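Local atomic coordinates of Cbs-cp12 (Microcystis aeruginosa PCC 7806, PDB entry 5NVD), a protein that joins a pair of CBS domains to a CP12 domain and, judging from these families, probably takes part in regulating photosynthetic carbon metabolism. Residues C82-P87 and R105-Q110. Sequence-based numbering, arbitrary orientation.
Sequences CVVVNP and RAPVIQ
In Val85, CG1 is anti to the backbone N (chi1 171°), which leaves CG2 beside that N and 3.6 Å from CB of Ala106. The backbones show how a single parallel beta bridge can join an extended segment to a strand: the N-H and C=O of Val85 make both hydrogen bonds. Its N donates to O of Pro107 at 3.0 Å in a nearly straight bond, and its O accepts from N of Ile109 at 3.1 Å, the donor tilted 20° from the carbonyl plane. CA of Val108 makes an additional CA-H...O contact with the same oxygen. On the face opposite the Val85 side chain, CG1 of Val84 meets CD1 of Ile109 at 3.9 Å, the two side chains crossing at about a right angle. The Pro107 ring turns its CD and CG to SG of Cys82. At the other end CD of Pro87 approaches O of Ile109 (3.3 Å), while a water bound by OD1 of Asn86 bonds weakly to NE2 of Gln110; Glu88 N also holds that OD1. Val84 meets Val84 of the second subunit. Within the second CBS domain, 82-87 thus runs beside strand 105-110, with Val85 and Ala106 packed on helix 91-101 and strand 113-119 pairing antiparallel with 105-110.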
loop_
_atom_site.group_PDB
_atom_site.type_symbol
_atom_site.label_atom_id
_atom_site.label_comp_id
_atom_site.label_asym_id
_atom_site.label_seq_id
_atom_site.Cartn_x
_atom_site.Cartn_y
_atom_site.Cartn_z
ATOM N N CYS A 82 17.850 -8.662 1.963
ATOM C CA CYS A 82 16.615 -9.078 1.337
ATOM C C CYS A 82 15.926 -10.177 2.103
ATOM O O CYS A 82 16.416 -10.677 3.132
ATOM C CB CYS A 82 16.796 -9.413 -0.164
ATOM S SG CYS A 82 18.444 -9.861 -0.735
ATOM N N VAL A 83 14.718 -10.434 1.649
ATOM C CA VAL A 83 13.955 -11.599 2.013
ATOM C C VAL A 83 14.702 -12.792 1.407
ATOM O O VAL A 83 14.955 -12.812 0.230
ATOM C CB VAL A 83 12.507 -11.473 1.476
ATOM C CG1 VAL A 83 11.687 -12.731 1.670
ATOM C CG2 VAL A 83 11.807 -10.313 2.161
ATOM N N VAL A 84 15.078 -13.759 2.244
ATOM C CA VAL A 84 15.855 -14.907 1.833
ATOM C C VAL A 84 14.986 -16.137 1.975
ATOM O O VAL A 84 14.123 -16.207 2.838
ATOM C CB VAL A 84 17.136 -15.097 2.691
ATOM C CG1 VAL A 84 17.811 -13.766 2.963
ATOM C CG2 VAL A 84 16.825 -15.753 4.017
ATOM N N VAL A 85 15.266 -17.115 1.139
ATOM C CA VAL A 85 14.552 -18.365 1.111
ATOM C C VAL A 85 15.525 -19.443 1.573
ATOM O O VAL A 85 16.660 -19.543 1.049
ATOM C CB VAL A 85 14.099 -18.652 -0.326
ATOM C CG1 VAL A 85 13.542 -20.047 -0.461
ATOM C CG2 VAL A 85 13.072 -17.630 -0.771
ATOM N N ASN A 86 15.079 -20.286 2.502
ATOM C CA ASN A 86 15.903 -21.368 2.924
ATOM C C ASN A 86 15.842 -22.504 1.844
ATOM O O ASN A 86 14.848 -22.677 1.149
ATOM C CB ASN A 86 15.584 -21.764 4.368
ATOM C CG ASN A 86 14.857 -23.062 4.478
ATOM O OD1 ASN A 86 15.466 -24.152 4.370
ATOM N ND2 ASN A 86 13.554 -22.983 4.728
ATOM N N PRO A 87 16.940 -23.255 1.673
ATOM C CA PRO A 87 16.976 -24.185 0.554
ATOM C C PRO A 87 15.917 -25.302 0.550
ATOM O O PRO A 87 15.642 -25.829 -0.528
ATOM C CB PRO A 87 18.396 -24.770 0.624
ATOM C CG PRO A 87 18.944 -24.372 1.920
ATOM C CD PRO A 87 18.243 -23.128 2.328
ATOM N N ARG A 105 11.903 -12.254 -6.805
ATOM C CA ARG A 105 13.060 -13.121 -6.660
ATOM C C ARG A 105 13.671 -12.956 -5.286
ATOM O O ARG A 105 13.462 -11.944 -4.618
ATOM C CB ARG A 105 14.102 -12.837 -7.707
ATOM C CG ARG A 105 14.759 -11.483 -7.586
ATOM C CD ARG A 105 15.548 -11.089 -8.849
ATOM N NE ARG A 105 14.745 -11.180 -10.077
ATOM C CZ ARG A 105 14.975 -12.030 -11.085
ATOM N NH1 ARG A 105 16.039 -12.850 -11.078
ATOM N NH2 ARG A 105 14.136 -12.048 -12.126
ATOM N N ALA A 106 14.400 -13.985 -4.869
ATOM C CA ALA A 106 14.996 -14.013 -3.551
ATOM C C ALA A 106 16.240 -14.843 -3.639
ATOM O O ALA A 106 16.292 -15.788 -4.449
ATOM C CB ALA A 106 14.026 -14.614 -2.543
ATOM N N PRO A 107 17.255 -14.509 -2.837
ATOM C CA PRO A 107 18.391 -15.422 -2.807
ATOM C C PRO A 107 18.056 -16.650 -1.957
ATOM O O PRO A 107 17.283 -16.559 -0.996
ATOM C CB PRO A 107 19.484 -14.590 -2.134
ATOM C CG PRO A 107 18.723 -13.605 -1.302
ATOM C CD PRO A 107 17.547 -13.246 -2.149
ATOM N N VAL A 108 18.599 -17.793 -2.350
ATOM C CA VAL A 108 18.484 -19.001 -1.560
ATOM C C VAL A 108 19.784 -19.128 -0.747
ATOM O O VAL A 108 20.875 -19.218 -1.320
ATOM C CB VAL A 108 18.239 -20.224 -2.459
ATOM C CG1 VAL A 108 18.200 -21.506 -1.627
ATOM C CG2 VAL A 108 16.937 -20.034 -3.244
ATOM N N ILE A 109 19.654 -19.126 0.583
ATOM C CA ILE A 109 20.791 -18.976 1.469
ATOM C C ILE A 109 20.847 -20.028 2.531
ATOM O O ILE A 109 19.860 -20.360 3.120
ATOM C CB ILE A 109 20.754 -17.590 2.109
ATOM C CG1 ILE A 109 21.138 -16.569 1.039
ATOM C CG2 ILE A 109 21.717 -17.509 3.284
ATOM C CD1 ILE A 109 21.211 -15.164 1.557
ATOM N N GLN A 110 22.021 -20.561 2.767
ATOM C CA GLN A 110 22.202 -21.609 3.778
ATOM C C GLN A 110 23.163 -21.031 4.792
ATOM O O GLN A 110 24.349 -20.861 4.511
ATOM C CB GLN A 110 22.760 -22.875 3.133
ATOM C CG GLN A 110 23.144 -24.004 4.094
ATOM C CD GLN A 110 22.081 -25.094 4.214
ATOM O OE1 GLN A 110 22.218 -26.166 3.575
ATOM N NE2 GLN A 110 21.005 -24.830 5.022
HETATM O O HOH W 1 17.691 -25.889 5.126
#